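Local coordinates for protein flavodoxin (Aquifex aeolicus, PDB 2ARK) that binds FMN and probably serves as a low-potential electron donor to a number of redox enzymes, at residues Lys6-Tyr11 / Arg38-Asp43. Sequence-based numbering, arbitrary orientation.
Sequences KVLVIY and RLKHVD
Val7, Val9 and Tyr11 form backbone hydrogen bonds with strand 38-41 and Val42, the two strand axes 4.8 Å apart and 19° from parallel. The register exemplifies parallel pairing, in which every second residue of one strand bonds to the two that flank its opposite number: Val9 N gives to Arg38 O and Val9 O takes Lys40 N, on either side of Leu39. Arg38 N to Val7 O (2.8 Å) opens the series, and Val42 N to Tyr11 O (2.8 Å) closes it just beyond the strand end.

Tyr11 dominates the side-chain contact. Its CG sits between the backbone N and the carbonyl carbon (chi1 65°), and the ring reaches over the adjacent strand. His41 CA lies over one face of the Tyr11 ring, 4.0 Å from its centroid, a CH-pi contact. The His41 imidazole turns an edge toward the Tyr11 face in an offset edge-to-face pair, ND1 standing 3.7 Å from Tyr11 CE1. Leu39 CD1 comes obliquely to the ring, 3.7 Å from Tyr11 CE2, and also touches Val9 CG1. An alanine in place of Tyr11 would probably open a gap beside Leu39 and leave the His41 imidazole without its aromatic mate.

On the other sheet face, Leu8 CD2 meets Lys40 CG, while Arg38 extends to a salt bridge with Asp49. The pairing completes the beta-alpha-beta unit of the flavodoxin fold: helix 17-30 packs on Tyr11 and Leu39, helix 69-78 on Ile10 and Val42, and strand 55-61 flanks strand 5-11.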
loop_
_atom_site.group_PDB
_atom_site.type_symbol
_atom_site.label_atom_id
_atom_site.label_comp_id
_atom_site.label_asym_id
_atom_site.label_seq_id
_atom_site.Cartn_x
_atom_site.Cartn_y
_atom_site.Cartn_z
ATOM N N LYS A 6 -23.231 2.409 17.933
ATOM C CA LYS A 6 -22.122 2.505 18.881
ATOM C C LYS A 6 -20.827 2.764 18.098
ATOM O O LYS A 6 -20.388 1.904 17.314
ATOM C CB LYS A 6 -22.010 1.203 19.691
ATOM C CG LYS A 6 -23.019 1.043 20.795
ATOM C CD LYS A 6 -23.615 -0.346 20.752
ATOM C CE LYS A 6 -22.978 -1.319 21.725
ATOM N NZ LYS A 6 -23.361 -2.715 21.372
ATOM N N VAL A 7 -20.263 3.966 18.287
ATOM C CA VAL A 7 -19.043 4.403 17.594
ATOM C C VAL A 7 -17.863 4.648 18.562
ATOM O O VAL A 7 -17.987 5.353 19.569
ATOM C CB VAL A 7 -19.338 5.646 16.695
ATOM C CG1 VAL A 7 -18.065 6.309 16.186
ATOM C CG2 VAL A 7 -20.200 5.250 15.513
ATOM N N LEU A 8 -16.721 4.049 18.255
ATOM C CA LEU A 8 -15.479 4.248 19.021
ATOM C C LEU A 8 -14.544 5.112 18.210
ATOM O O LEU A 8 -14.185 4.773 17.070
ATOM C CB LEU A 8 -14.782 2.910 19.293
ATOM C CG LEU A 8 -13.892 2.654 20.518
ATOM C CD1 LEU A 8 -12.754 1.721 20.132
ATOM C CD2 LEU A 8 -13.338 3.895 21.322
ATOM N N VAL A 9 -14.163 6.246 18.772
ATOM C CA VAL A 9 -13.091 7.029 18.185
ATOM C C VAL A 9 -11.888 6.815 19.087
ATOM O O VAL A 9 -11.899 7.213 20.233
ATOM C CB VAL A 9 -13.446 8.528 18.032
ATOM C CG1 VAL A 9 -12.308 9.298 17.307
ATOM C CG2 VAL A 9 -14.745 8.668 17.279
ATOM N N ILE A 10 -10.864 6.153 18.563
ATOM C CA ILE A 10 -9.683 5.846 19.365
ATOM C C ILE A 10 -8.484 6.473 18.649
ATOM O O ILE A 10 -8.397 6.372 17.441
ATOM C CB ILE A 10 -9.564 4.296 19.583
ATOM C CG1 ILE A 10 -8.446 3.952 20.529
ATOM C CG2 ILE A 10 -9.416 3.493 18.243
ATOM C CD1 ILE A 10 -8.023 2.446 20.357
ATOM N N TYR A 11 -7.596 7.174 19.362
ATOM C CA TYR A 11 -6.483 7.912 18.687
ATOM C C TYR A 11 -5.191 7.847 19.505
ATOM O O TYR A 11 -5.220 7.730 20.730
ATOM C CB TYR A 11 -6.861 9.386 18.403
ATOM C CG TYR A 11 -7.052 10.143 19.683
ATOM C CD1 TYR A 11 -6.016 10.882 20.237
ATOM C CD2 TYR A 11 -8.242 10.041 20.399
ATOM C CE1 TYR A 11 -6.170 11.515 21.475
ATOM C CE2 TYR A 11 -8.410 10.683 21.605
ATOM C CZ TYR A 11 -7.378 11.420 22.135
ATOM O OH TYR A 11 -7.547 12.031 23.348
ATOM N N ARG A 38 -17.860 6.866 21.935
ATOM C CA ARG A 38 -16.842 6.825 22.980
ATOM C C ARG A 38 -15.606 7.422 22.328
ATOM O O ARG A 38 -15.271 7.024 21.216
ATOM C CB ARG A 38 -16.588 5.385 23.461
ATOM C CG ARG A 38 -17.124 5.115 24.807
ATOM C CD ARG A 38 -18.057 3.905 24.930
ATOM N NE ARG A 38 -17.396 2.738 25.501
ATOM C CZ ARG A 38 -17.982 1.802 26.243
ATOM N NH1 ARG A 38 -19.264 1.863 26.556
ATOM N NH2 ARG A 38 -17.256 0.796 26.700
ATOM N N LEU A 39 -14.970 8.400 22.986
ATOM C CA LEU A 39 -13.681 8.983 22.525
ATOM C C LEU A 39 -12.550 8.612 23.494
ATOM O O LEU A 39 -12.587 8.976 24.684
ATOM C CB LEU A 39 -13.818 10.497 22.397
ATOM C CG LEU A 39 -12.629 11.392 22.043
ATOM C CD1 LEU A 39 -11.968 11.027 20.672
ATOM C CD2 LEU A 39 -13.053 12.865 22.087
ATOM N N LYS A 40 -11.560 7.854 23.019
ATOM C CA LYS A 40 -10.435 7.449 23.906
ATOM C C LYS A 40 -9.061 7.663 23.289
ATOM O O LYS A 40 -8.883 7.425 22.123
ATOM C CB LYS A 40 -10.543 5.975 24.320
ATOM C CG LYS A 40 -11.930 5.508 24.772
ATOM C CD LYS A 40 -12.112 5.459 26.268
ATOM C CE LYS A 40 -13.589 5.076 26.593
ATOM N NZ LYS A 40 -13.904 4.527 28.001
ATOM N N HIS A 41 -8.097 8.121 24.077
ATOM C CA HIS A 41 -6.685 7.993 23.722
ATOM C C HIS A 41 -6.311 6.476 23.820
ATOM O O HIS A 41 -6.879 5.737 24.638
ATOM C CB HIS A 41 -5.827 8.887 24.642
ATOM C CG HIS A 41 -4.354 8.797 24.389
ATOM N ND1 HIS A 41 -3.731 9.457 23.352
ATOM C CD2 HIS A 41 -3.376 8.126 25.041
ATOM C CE1 HIS A 41 -2.437 9.179 23.362
ATOM N NE2 HIS A 41 -2.196 8.369 24.374
ATOM N N VAL A 42 -5.385 6.019 22.978
ATOM C CA VAL A 42 -4.921 4.629 23.017
ATOM C C VAL A 42 -4.525 4.088 24.427
ATOM O O VAL A 42 -4.828 2.929 24.735
ATOM C CB VAL A 42 -3.801 4.349 21.970
ATOM C CG1 VAL A 42 -2.548 5.114 22.272
ATOM C CG2 VAL A 42 -3.484 2.892 21.917
ATOM N N ASP A 43 -3.869 4.912 25.262
ATOM C CA ASP A 43 -3.458 4.509 26.620
ATOM C C ASP A 43 -4.662 4.338 27.548
ATOM O O ASP A 43 -4.557 3.678 28.579
ATOM C CB ASP A 43 -2.597 5.573 27.304
ATOM C CG ASP A 43 -1.269 5.838 26.617
ATOM O OD1 ASP A 43 -0.672 4.929 25.981
ATOM O OD2 ASP A 43 -0.825 7.004 26.757
#